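Local coordinates for acyl-CoA hydrolase (Bacillus cereus, PDB 1Y7U), which probably hydrolyses the thioester bond of long-chain fatty acyl-coenzyme A, releasing the free fatty acid and coenzyme A, at residues Glu45-Ala50 and Cys62-Met67. Numbering follows the deposited sequence.
Sequences EMDMVA and CVTASM. With COA (coenzyme A), chain F.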
loop_
_atom_site.group_PDB
_atom_site.type_symbol
_atom_site.label_atom_id
_atom_site.label_comp_id
_atom_site.label_asym_id
_atom_site.label_seq_id
_atom_site.Cartn_x
_atom_site.Cartn_y
_atom_site.Cartn_z
ATOM N N GLU A 45 -0.358 -3.953 -13.724
ATOM C CA GLU A 45 0.787 -3.228 -14.232
ATOM C C GLU A 45 0.757 -2.993 -15.735
ATOM O O GLU A 45 1.177 -1.937 -16.200
ATOM C CB GLU A 45 2.068 -3.956 -13.854
ATOM C CG GLU A 45 3.121 -3.021 -13.338
ATOM C CD GLU A 45 2.757 -2.444 -11.993
ATOM O OE1 GLU A 45 2.978 -3.135 -10.978
ATOM O OE2 GLU A 45 2.240 -1.309 -11.950
HETATM N N MSE A 46 0.283 -3.970 -16.503
HETATM C CA MSE A 46 0.227 -3.805 -17.951
HETATM C C MSE A 46 -0.671 -2.626 -18.285
HETATM O O MSE A 46 -0.302 -1.746 -19.069
HETATM C CB MSE A 46 -0.326 -5.055 -18.619
HETATM C CG MSE A 46 0.523 -6.283 -18.439
HETATM SE SE MSE A 46 -0.253 -7.778 -19.368
HETATM C CE MSE A 46 1.202 -8.174 -20.568
ATOM N N ASP A 47 -1.853 -2.617 -17.680
ATOM C CA ASP A 47 -2.824 -1.552 -17.892
ATOM C C ASP A 47 -2.248 -0.197 -17.478
ATOM O O ASP A 47 -2.409 0.800 -18.181
ATOM C CB ASP A 47 -4.101 -1.851 -17.090
ATOM C CG ASP A 47 -5.118 -0.721 -17.146
ATOM O OD1 ASP A 47 -5.635 -0.434 -18.245
ATOM O OD2 ASP A 47 -5.406 -0.115 -16.088
HETATM N N MSE A 48 -1.559 -0.176 -16.346
HETATM C CA MSE A 48 -0.992 1.054 -15.819
HETATM C C MSE A 48 -0.018 1.708 -16.771
HETATM O O MSE A 48 -0.177 2.865 -17.165
HETATM C CB MSE A 48 -0.287 0.775 -14.494
HETATM C CG MSE A 48 0.301 2.010 -13.828
HETATM SE SE MSE A 48 -1.015 3.377 -13.415
HETATM C CE MSE A 48 -0.532 4.623 -14.789
ATOM N N VAL A 49 1.000 0.951 -17.135
ATOM C CA VAL A 49 2.033 1.430 -18.018
ATOM C C VAL A 49 1.438 1.785 -19.392
ATOM O O VAL A 49 1.907 2.695 -20.074
ATOM C CB VAL A 49 3.131 0.353 -18.106
ATOM C CG1 VAL A 49 2.969 -0.481 -19.356
ATOM C CG2 VAL A 49 4.488 0.996 -18.003
ATOM N N ALA A 50 0.383 1.079 -19.779
ATOM C CA ALA A 50 -0.287 1.320 -21.053
ATOM C C ALA A 50 -1.142 2.589 -21.026
ATOM O O ALA A 50 -1.262 3.290 -22.029
ATOM C CB ALA A 50 -1.151 0.139 -21.395
ATOM N N CYS A 62 -7.266 9.544 -20.708
ATOM C CA CYS A 62 -7.820 8.307 -21.237
ATOM C C CYS A 62 -8.445 7.353 -20.239
ATOM O O CYS A 62 -8.232 7.445 -19.034
ATOM C CB CYS A 62 -6.757 7.575 -22.038
ATOM S SG CYS A 62 -6.235 8.525 -23.466
ATOM N N VAL A 63 -9.220 6.427 -20.782
ATOM C CA VAL A 63 -9.939 5.416 -20.017
ATOM C C VAL A 63 -9.679 4.061 -20.685
ATOM O O VAL A 63 -9.554 3.976 -21.904
ATOM C CB VAL A 63 -11.443 5.729 -20.046
ATOM C CG1 VAL A 63 -12.210 4.542 -20.570
ATOM C CG2 VAL A 63 -11.916 6.133 -18.677
ATOM N N THR A 64 -9.606 2.994 -19.906
ATOM C CA THR A 64 -9.343 1.696 -20.511
ATOM C C THR A 64 -10.624 0.993 -20.933
ATOM O O THR A 64 -11.502 0.730 -20.117
ATOM C CB THR A 64 -8.462 0.790 -19.577
ATOM O OG1 THR A 64 -8.737 -0.590 -19.842
ATOM C CG2 THR A 64 -8.696 1.101 -18.126
ATOM N N ALA A 65 -10.720 0.715 -22.233
ATOM C CA ALA A 65 -11.892 0.068 -22.817
ATOM C C ALA A 65 -11.845 -1.451 -22.783
ATOM O O ALA A 65 -12.865 -2.103 -22.565
ATOM C CB ALA A 65 -12.082 0.538 -24.254
ATOM N N SER A 66 -10.673 -2.027 -23.004
ATOM C CA SER A 66 -10.599 -3.473 -22.989
ATOM C C SER A 66 -9.199 -4.025 -22.807
ATOM O O SER A 66 -8.201 -3.322 -22.979
ATOM C CB SER A 66 -11.190 -4.035 -24.286
ATOM O OG SER A 66 -10.383 -3.701 -25.409
HETATM N N MSE A 67 -9.148 -5.302 -22.459
HETATM C CA MSE A 67 -7.900 -6.021 -22.281
HETATM C C MSE A 67 -7.994 -7.225 -23.208
HETATM O O MSE A 67 -9.002 -7.941 -23.197
HETATM C CB MSE A 67 -7.766 -6.514 -20.838
HETATM C CG MSE A 67 -6.622 -5.902 -20.051
HETATM SE SE MSE A 67 -4.850 -6.490 -20.562
HETATM C CE MSE A 67 -3.857 -5.664 -19.126
HETATM N N1A COA F . -13.192 -2.765 -26.844
HETATM C C2A COA F . -12.378 -2.058 -27.659
HETATM N N3A COA F . -12.748 -0.821 -28.086
HETATM C C4A COA F . -13.901 -0.306 -27.711
HETATM C C5A COA F . -14.703 -0.986 -26.865
HETATM C C6A COA F . -14.360 -2.242 -26.409
HETATM N N6A COA F . -14.939 -2.818 -25.358
HETATM N N7A COA F . -15.755 -0.238 -26.668
HETATM C C8A COA F . -15.624 0.888 -27.323
HETATM N N9A COA F . -14.491 0.861 -28.000
HETATM C C1B COA F . -13.977 1.992 -28.779
HETATM C C2B COA F . -14.147 1.884 -30.272
HETATM O O2B COA F . -12.947 1.374 -30.782
HETATM C C3B COA F . -14.369 3.295 -30.766
HETATM O O3B COA F . -13.203 3.566 -31.430
HETATM P P3B COA F . -12.912 4.490 -32.601
HETATM O O7A COA F . -11.535 4.651 -32.596
HETATM O O8A COA F . -13.462 5.768 -32.653
HETATM O O9A COA F . -13.181 3.851 -33.794
HETATM C C4B COA F . -14.397 4.067 -29.479
HETATM O O4B COA F . -14.727 3.130 -28.516
HETATM C C5B COA F . -15.428 5.144 -29.405
HETATM O O5B COA F . -16.579 4.626 -28.794
HETATM P P1A COA F . -18.024 5.288 -28.899
HETATM O O1A COA F . -18.987 4.405 -29.562
HETATM O O2A COA F . -17.977 6.539 -29.652
HETATM O O3A COA F . -18.588 5.493 -27.432
HETATM P P2A COA F . -18.605 4.495 -26.199
HETATM O O4A COA F . -19.002 3.123 -26.541
HETATM O O5A COA F . -19.548 5.064 -25.271
HETATM O O6A COA F . -17.156 4.511 -25.558
HETATM C CBP COA F . -16.898 3.124 -23.542
HETATM C CCP COA F . -16.819 4.502 -24.188
HETATM C CDP COA F . -17.933 2.228 -24.173
HETATM C CEP COA F . -15.567 2.430 -23.670
HETATM C CAP COA F . -17.505 3.273 -22.147
HETATM O OAP COA F . -18.783 2.688 -22.087
HETATM C C9P COA F . -16.745 3.394 -20.870
HETATM O O9P COA F . -16.581 4.641 -20.307
HETATM N N8P COA F . -16.256 2.330 -20.318
HETATM C C7P COA F . -15.021 2.351 -19.605
HETATM C C6P COA F . -14.772 3.556 -18.721
HETATM C C5P COA F . -13.873 3.265 -17.565
HETATM O O5P COA F . -13.941 3.952 -16.525
HETATM N N4P COA F . -13.045 2.267 -17.717
HETATM C C3P COA F . -12.540 1.563 -16.597
HETATM C C2P COA F . -13.595 0.620 -16.102
HETATM S S1P COA F . -14.225 1.125 -14.539
#
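Met-46 and Met-67, both selenomethionines, make the apolar half of this contact between the central helix of a hotdog fold and the strand that is outermost within this chain and continues the sheet into the second subunit. The methyl CE of Met-67 reaches CB of Met-46 at 3.6 Å, and the two side chains cross at about a right angle. A bend at chi2 (-72°) swings the Met-67 chain over to the helix, where CE also lies 3.9 Å from the backbone N of Asp-47. Val-100 and Val-102 of strand 95-105 close in on Met-46, adding to a buried, largely apolar corner.

In the other half, equally buried, the Asp-47 carboxylate crosses the Thr-64 side chain, OD1 lying against its CB and CG2, both at 3.4 Å: a carboxylate oxygen on an aliphatic face. CG lies anti to the backbone N (chi1 174°), which carries the group out to the strand. Its other oxygen, OD2, accepts a weak hydrogen bond from the backbone N of Gly-40 of the second subunit. By contrast, the helix is partly exposed at Glu-45, which points away from the strand and forms a salt bridge with Lys-22.

On the strand's far side, coenzyme A N4P donates to the carbonyl O of Thr-64 (3.2 Å). A strand residue can thus use side chain and main chain separately: Thr-64 packs on the helix while its carbonyl serves the pantetheine arm, consistent with helix-strand packing helping to position the ligand site.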